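Local coordinates for ribonucleoside triphosphate reductase (Lactobacillus leichmannii, PDB 1L1L), which probably reduces ribonucleoside triphosphates to deoxyribonucleoside triphosphates, using coenzyme B12 as radical source, as an allosterically regulated monomer, at residues 182-187 and 248-253. Numbering follows the deposited sequence.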
loop_
_atom_site.group_PDB
_atom_site.type_symbol
_atom_site.label_atom_id
_atom_site.label_comp_id
_atom_site.label_asym_id
_atom_site.label_seq_id
_atom_site.Cartn_x
_atom_site.Cartn_y
_atom_site.Cartn_z
ATOM N N ILE A 182 -32.585 -10.009 -7.537
ATOM C CA ILE A 182 -32.762 -8.997 -8.571
ATOM C C ILE A 182 -32.497 -9.458 -9.997
ATOM O O ILE A 182 -31.524 -10.153 -10.270
ATOM C CB ILE A 182 -31.864 -7.769 -8.291
ATOM C CG1 ILE A 182 -32.184 -7.195 -6.907
ATOM C CG2 ILE A 182 -32.056 -6.717 -9.379
ATOM C CD1 ILE A 182 -33.620 -6.745 -6.727
ATOM N N ASP A 183 -33.385 -9.061 -10.904
ATOM C CA ASP A 183 -33.241 -9.380 -12.317
ATOM C C ASP A 183 -32.412 -8.226 -12.878
ATOM O O ASP A 183 -32.826 -7.066 -12.799
ATOM C CB ASP A 183 -34.610 -9.429 -13.000
ATOM C CG ASP A 183 -34.510 -9.791 -14.467
ATOM O OD1 ASP A 183 -33.829 -10.796 -14.778
ATOM O OD2 ASP A 183 -35.104 -9.080 -15.308
ATOM N N LEU A 184 -31.244 -8.534 -13.435
ATOM C CA LEU A 184 -30.354 -7.490 -13.946
ATOM C C LEU A 184 -30.020 -7.519 -15.431
ATOM O O LEU A 184 -29.635 -8.552 -15.988
ATOM C CB LEU A 184 -29.042 -7.509 -13.154
ATOM C CG LEU A 184 -27.938 -6.524 -13.559
ATOM C CD1 LEU A 184 -28.405 -5.113 -13.282
ATOM C CD2 LEU A 184 -26.657 -6.833 -12.778
ATOM N N GLN A 185 -30.152 -6.360 -16.068
ATOM C CA GLN A 185 -29.825 -6.233 -17.478
ATOM C C GLN A 185 -28.854 -5.071 -17.591
ATOM O O GLN A 185 -29.102 -3.996 -17.051
ATOM C CB GLN A 185 -31.072 -5.934 -18.317
ATOM C CG GLN A 185 -32.185 -6.951 -18.191
ATOM C CD GLN A 185 -33.334 -6.640 -19.130
ATOM O OE1 GLN A 185 -33.225 -6.831 -20.343
ATOM N NE2 GLN A 185 -34.430 -6.137 -18.580
ATOM N N LEU A 186 -27.745 -5.299 -18.277
ATOM C CA LEU A 186 -26.742 -4.261 -18.467
ATOM C C LEU A 186 -26.812 -3.839 -19.928
ATOM O O LEU A 186 -26.570 -4.643 -20.833
ATOM C CB LEU A 186 -25.345 -4.797 -18.127
ATOM C CG LEU A 186 -25.195 -5.371 -16.712
ATOM C CD1 LEU A 186 -23.767 -5.829 -16.482
ATOM C CD2 LEU A 186 -25.588 -4.317 -15.691
ATOM N N VAL A 187 -27.148 -2.570 -20.144
ATOM C CA VAL A 187 -27.284 -2.030 -21.487
ATOM C C VAL A 187 -26.083 -1.232 -21.959
ATOM O O VAL A 187 -25.554 -0.391 -21.234
ATOM C CB VAL A 187 -28.512 -1.104 -21.598
ATOM C CG1 VAL A 187 -28.755 -0.744 -23.052
ATOM C CG2 VAL A 187 -29.722 -1.769 -20.993
ATOM N N GLN A 248 -37.925 -5.630 -8.217
ATOM C CA GLN A 248 -36.884 -6.617 -8.482
ATOM C C GLN A 248 -36.445 -6.610 -9.939
ATOM O O GLN A 248 -35.980 -7.622 -10.464
ATOM C CB GLN A 248 -37.379 -8.016 -8.102
ATOM C CG GLN A 248 -37.971 -8.103 -6.702
ATOM C CD GLN A 248 -38.492 -9.495 -6.365
ATOM O OE1 GLN A 248 -39.452 -9.639 -5.603
ATOM N NE2 GLN A 248 -37.853 -10.523 -6.919
ATOM N N LYS A 249 -36.600 -5.465 -10.594
ATOM C CA LYS A 249 -36.204 -5.331 -11.984
ATOM C C LYS A 249 -35.284 -4.126 -12.128
ATOM O O LYS A 249 -35.722 -2.984 -12.023
ATOM C CB LYS A 249 -37.440 -5.165 -12.870
ATOM C CG LYS A 249 -38.343 -6.388 -12.886
ATOM C CD LYS A 249 -39.509 -6.218 -13.861
ATOM C CE LYS A 249 -40.362 -7.481 -13.924
ATOM N NZ LYS A 249 -41.489 -7.379 -14.904
ATOM N N LEU A 250 -34.005 -4.394 -12.368
ATOM C CA LEU A 250 -33.015 -3.335 -12.508
ATOM C C LEU A 250 -32.362 -3.312 -13.883
ATOM O O LEU A 250 -31.947 -4.345 -14.411
ATOM C CB LEU A 250 -31.933 -3.479 -11.433
ATOM C CG LEU A 250 -30.800 -2.448 -11.500
ATOM C CD1 LEU A 250 -31.398 -1.043 -11.506
ATOM C CD2 LEU A 250 -29.846 -2.637 -10.320
ATOM N N ILE A 251 -32.276 -2.120 -14.458
ATOM C CA ILE A 251 -31.656 -1.945 -15.759
ATOM C C ILE A 251 -30.594 -0.860 -15.631
ATOM O O ILE A 251 -30.920 0.308 -15.447
ATOM C CB ILE A 251 -32.674 -1.492 -16.819
ATOM C CG1 ILE A 251 -33.858 -2.463 -16.866
ATOM C CG2 ILE A 251 -31.985 -1.409 -18.179
ATOM C CD1 ILE A 251 -35.021 -1.982 -17.725
ATOM N N LEU A 252 -29.327 -1.251 -15.711
ATOM C CA LEU A 252 -28.230 -0.290 -15.616
ATOM C C LEU A 252 -27.695 -0.011 -17.020
ATOM O O LEU A 252 -27.260 -0.925 -17.729
ATOM C CB LEU A 252 -27.120 -0.840 -14.710
ATOM C CG LEU A 252 -27.506 -1.022 -13.241
ATOM C CD1 LEU A 252 -26.342 -1.624 -12.467
ATOM C CD2 LEU A 252 -27.898 0.318 -12.637
ATOM N N ASP A 253 -27.744 1.259 -17.417
ATOM C CA ASP A 253 -27.289 1.679 -18.742
ATOM C C ASP A 253 -25.860 2.237 -18.676
ATOM O O ASP A 253 -25.632 3.282 -18.062
ATOM C CB ASP A 253 -28.236 2.761 -19.282
ATOM C CG ASP A 253 -28.094 2.976 -20.773
ATOM O OD1 ASP A 253 -26.950 2.976 -21.271
ATOM O OD2 ASP A 253 -29.129 3.162 -21.450
#
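Gln185 and Ile251 meet on one face of this parallel strand pair, where CG1 of Ile251 lies to one side of the carboxamide plane, off its NE2 corner, 4.1 Å from that nitrogen, which donates to the carbonyl of Val210. At the far end, the Asp253 carboxylate lies with one face toward Val187, whose CB is 4.2 Å from CG of the acid. Its OD1 forms a salt bridge to Arg219 and a hydrogen bond to Ser255, and OD2 a hydrogen bond to the hydroxyl of Tyr217, bonds that should fix the rotation of the carboxylate and probably stabilise its negative charge. Between the two flat groups, CG2 of Val187 touches CG2 of Ile251 at 3.6 Å.

The pair illustrates how a parallel sheet is stitched. Asp183, Gln185 and Val187 turn their amides toward alternate carbonyls of 248-253, and Asp183 and Gln185 accept from Leu250 and Leu252 in return. The closest bond joins Val187 N to Leu252 O at 2.9 Å; at the other end, Asp183 N approaches Gln248 O from 38° out of the carbonyl plane. Strand 249-253 is central in a three-stranded sheet of the B12-dependent reductase insertion domain, reached from 216-219 by a beta-alpha-beta crossover through helix 224-236.

On the helix-covered face the leucines run side by side. With CG anti to the backbone N (chi1 178°), Leu184 sends CD1 to Leu250 CG at 4.0 Å and to Leu252 CD1 at 4.1 Å, and CD2 of Leu186 meets CB of Leu252. Helix 275-289 packs on Leu186, and helix 224-236 on Leu250 and Leu252.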